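Local coordinates for 3,4-dihydroxy-2-butanone 4-phosphate synthase (Candida albicans, PDB 1TKS), which catalyses the conversion of D-ribulose 5-phosphate to formate and 3,4-dihydroxy-2-butanone 4-phosphate, a step of riboflavin biosynthesis, at residues B[91-96]-B[120-125]. Numbering follows the deposited sequence.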
ATOM      1  N   CYS B  91      -5.604  -6.400   8.178  1.00  9.26           N
ATOM      2  CA  CYS B  91      -6.146  -7.749   8.160  1.00  8.66           C
ATOM      3  C   CYS B  91      -6.256  -8.369   6.768  1.00  7.60           C
ATOM      4  O   CYS B  91      -6.217  -7.675   5.747  1.00  8.18           O
ATOM      5  CB  CYS B  91      -7.539  -7.749   8.798  1.00  7.88           C
ATOM      6  SG  CYS B  91      -8.779  -6.870   7.791  1.00 11.10           S
ATOM      7  N   ASP B  92      -6.387  -9.693   6.764  1.00  9.09           N
ATOM      8  CA  ASP B  92      -6.557 -10.513   5.564  1.00  8.66           C
ATOM      9  C   ASP B  92      -7.669 -11.504   5.890  1.00  9.42           C
ATOM     10  O   ASP B  92      -7.728 -12.029   7.004  1.00 10.02           O
ATOM     11  CB  ASP B  92      -5.303 -11.342   5.266  1.00  9.53           C
ATOM     12  CG  ASP B  92      -4.188 -10.537   4.636  1.00 10.55           C
ATOM     13  OD1 ASP B  92      -3.025 -10.945   4.812  1.00 11.76           O
ATOM     14  OD2 ASP B  92      -4.470  -9.527   3.966  1.00  9.56           O
ATOM     15  N   PHE B  93      -8.548 -11.760   4.932  1.00  9.12           N
ATOM     16  CA  PHE B  93      -9.605 -12.743   5.144  1.00  9.87           C
ATOM     17  C   PHE B  93      -8.852 -14.066   5.040  1.00 10.51           C
ATOM     18  O   PHE B  93      -8.147 -14.305   4.060  1.00 11.77           O
ATOM     19  CB  PHE B  93     -10.653 -12.656   4.040  1.00 10.62           C
ATOM     20  CG  PHE B  93     -11.862 -13.510   4.280  1.00 12.25           C
ATOM     21  CD1 PHE B  93     -12.704 -13.255   5.356  1.00 11.47           C
ATOM     22  CD2 PHE B  93     -12.173 -14.554   3.416  1.00 13.09           C
ATOM     23  CE1 PHE B  93     -13.847 -14.024   5.567  1.00 13.65           C
ATOM     24  CE2 PHE B  93     -13.317 -15.333   3.617  1.00 13.17           C
ATOM     25  CZ  PHE B  93     -14.152 -15.064   4.696  1.00 11.96           C
ATOM     26  N   ALA B  94      -8.998 -14.918   6.048  1.00 11.33           N
ATOM     27  CA  ALA B  94      -8.294 -16.195   6.090  1.00 13.40           C
ATOM     28  C   ALA B  94      -8.584 -17.169   4.951  1.00 14.07           C
ATOM     29  O   ALA B  94      -7.698 -17.488   4.159  1.00 14.86           O
ATOM     30  CB  ALA B  94      -8.560 -16.879   7.424  1.00 14.63           C
ATOM     31  N   GLU B  95      -9.822 -17.641   4.868  1.00 14.57           N
ATOM     32  CA  GLU B  95     -10.183 -18.611   3.842  1.00 14.28           C
ATOM     33  C   GLU B  95     -10.288 -18.051   2.430  1.00 13.83           C
ATOM     34  O   GLU B  95     -11.112 -17.184   2.139  1.00 14.85           O
ATOM     35  CB  GLU B  95     -11.484 -19.318   4.233  1.00 16.41           C
ATOM     36  CG  GLU B  95     -11.984 -20.344   3.228  1.00 18.22           C
ATOM     37  CD  GLU B  95     -13.168 -21.137   3.750  1.00 22.53           C
ATOM     38  OE1 GLU B  95     -12.948 -22.107   4.504  1.00 22.91           O
ATOM     39  OE2 GLU B  95     -14.316 -20.780   3.419  1.00 25.19           O
ATOM     40  N   GLY B  96      -9.438 -18.562   1.548  1.00 12.61           N
ATOM     41  CA  GLY B  96      -9.459 -18.104   0.175  1.00 13.25           C
ATOM     42  C   GLY B  96      -8.251 -17.271  -0.199  1.00 13.51           C
ATOM     43  O   GLY B  96      -8.069 -16.956  -1.372  1.00 13.42           O
ATOM     44  N   PRO B 120     -15.402 -12.018  13.400  1.00 15.71           N
ATOM     45  CA  PRO B 120     -14.055 -11.606  13.797  1.00 16.26           C
ATOM     46  C   PRO B 120     -12.994 -12.670  13.529  1.00 15.46           C
ATOM     47  O   PRO B 120     -11.915 -12.367  13.012  1.00 15.06           O
ATOM     48  CB  PRO B 120     -14.209 -11.316  15.290  1.00 16.75           C
ATOM     49  CG  PRO B 120     -15.627 -10.850  15.394  1.00 17.23           C
ATOM     50  CD  PRO B 120     -16.355 -11.830  14.508  1.00 16.01           C
ATOM     51  N   GLN B 121     -13.304 -13.920  13.866  1.00 16.52           N
ATOM     52  CA  GLN B 121     -12.355 -15.017  13.681  1.00 15.27           C
ATOM     53  C   GLN B 121     -12.079 -15.392  12.227  1.00 15.21           C
ATOM     54  O   GLN B 121     -11.213 -16.220  11.953  1.00 15.53           O
ATOM     55  CB  GLN B 121     -12.815 -16.262  14.457  1.00 18.15           C
ATOM     56  CG  GLN B 121     -14.132 -16.889  13.996  1.00 20.08           C
ATOM     57  CD  GLN B 121     -15.366 -16.266  14.639  1.00 22.86           C
ATOM     58  OE1 GLN B 121     -16.476 -16.784  14.502  1.00 25.93           O
ATOM     59  NE2 GLN B 121     -15.178 -15.153  15.342  1.00 20.45           N
ATOM     60  N   ASP B 122     -12.808 -14.777  11.301  1.00 12.75           N
ATOM     61  CA  ASP B 122     -12.629 -15.055   9.882  1.00 12.15           C
ATOM     62  C   ASP B 122     -11.420 -14.310   9.323  1.00 12.37           C
ATOM     63  O   ASP B 122     -10.987 -14.578   8.202  1.00 12.78           O
ATOM     64  CB  ASP B 122     -13.874 -14.636   9.095  1.00 13.10           C
ATOM     65  CG  ASP B 122     -15.109 -15.443   9.466  1.00 15.11           C
ATOM     66  OD1 ASP B 122     -16.213 -15.045   9.040  1.00 15.84           O
ATOM     67  OD2 ASP B 122     -14.978 -16.465  10.175  1.00 16.66           O
ATOM     68  N   PHE B 123     -10.870 -13.380  10.100  1.00 12.01           N
ATOM     69  CA  PHE B 123      -9.729 -12.599   9.628  1.00 11.95           C
ATOM     70  C   PHE B 123      -8.423 -12.825  10.373  1.00 12.81           C
ATOM     71  O   PHE B 123      -8.404 -13.134  11.568  1.00 13.97           O
ATOM     72  CB  PHE B 123     -10.059 -11.103   9.656  1.00 12.13           C
ATOM     73  CG  PHE B 123     -11.276 -10.734   8.853  1.00 12.55           C
ATOM     74  CD1 PHE B 123     -12.553 -10.904   9.384  1.00 13.70           C
ATOM     75  CD2 PHE B 123     -11.149 -10.236   7.561  1.00 11.47           C
ATOM     76  CE1 PHE B 123     -13.686 -10.582   8.638  1.00 12.69           C
ATOM     77  CE2 PHE B 123     -12.276  -9.911   6.808  1.00 11.90           C
ATOM     78  CZ  PHE B 123     -13.548 -10.084   7.346  1.00 12.89           C
ATOM     79  N   ILE B 124      -7.330 -12.672   9.633  1.00 13.63           N
ATOM     80  CA  ILE B 124      -5.985 -12.803  10.170  1.00 13.25           C
ATOM     81  C   ILE B 124      -5.447 -11.392  10.328  1.00 12.77           C
ATOM     82  O   ILE B 124      -5.592 -10.556   9.431  1.00 11.49           O
ATOM     83  CB  ILE B 124      -5.058 -13.574   9.205  1.00 15.72           C
ATOM     84  CG1 ILE B 124      -5.591 -14.991   8.988  1.00 16.02           C
ATOM     85  CG2 ILE B 124      -3.643 -13.630   9.771  1.00 16.09           C
ATOM     86  CD1 ILE B 124      -4.898 -15.738   7.872  1.00 17.73           C
ATOM     87  N   LYS B 125      -4.836 -11.133  11.477  1.00 10.99           N
ATOM     88  CA  LYS B 125      -4.270  -9.826  11.786  1.00 12.00           C
ATOM     89  C   LYS B 125      -2.851 -10.026  12.317  1.00 11.43           C
ATOM     90  O   LYS B 125      -2.611 -10.897  13.151  1.00 12.45           O
ATOM     91  CB  LYS B 125      -5.140  -9.132  12.840  1.00 12.90           C
ATOM     92  CG  LYS B 125      -6.567  -8.868  12.361  1.00 13.94           C
ATOM     93  CD  LYS B 125      -7.491  -8.434  13.487  1.00 18.93           C
ATOM     94  CE  LYS B 125      -7.714  -9.549  14.498  1.00 19.98           C
ATOM     95  NZ  LYS B 125      -8.793  -9.198  15.463  1.00 23.39           N
TER
HETATM   96  O   HOH W   1     -11.965 -16.937   6.847  1.00 13.37           O
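D122 meets F93 and A94 where the 3-10 turn 120-122 runs into strand 123-124. Its carbonyl O is gripped twice: it accepts a nearly straight bond from A94 N, and a water donates to it. The same water accepts from E95 N and sits over one face of the F93 ring, toward its rim. D122 and F93 lie side by side and point the same way, with CB of D122 3.6 Å from CE1 of F93.

F123 pairs with F93 as a non-hydrogen-bonded antiparallel pair. Both side chains leave the same face of the two-stranded sheet. The rings make an edge-to-face (T-shaped) stack, with centroids 5.3 Å apart and planes at 68°. CG of F93 is anti to its backbone N (chi1 -173°), beside the carbonyl carbon. CD1 of that ring lies over one face of the F123 ring, offset toward the rim. C91 SG approaches the same ring obliquely, 4.1 Å from F123 CD2.

I124 and D92 form the hydrogen-bonded pair. I124 N donates to D92 O at 2.7 Å, almost straight at 176°. D92 N returns a bond to I124 O at 2.9 Å. C91 CA also lies 3.1 Å from I124 O as a CA-H...O contact. The I124 side chain leaves on the face of D92, and its CG1 and CD1 rest against CB of A94, just past the end of strand 91-93.

K125 touches C91 through its CG, 3.9 Å from C91 CB. The chain then leads away, and NZ bonds to E71 O.

This short antiparallel pair of strands lies at the periphery of the chain, away from the annotated substrate and metal sites. Helix 103-114, in the connection between its strands, packs on C91, F93 and F123. Beyond the pair, C91 makes backbone bonds with I129, at the start of strand 129-134.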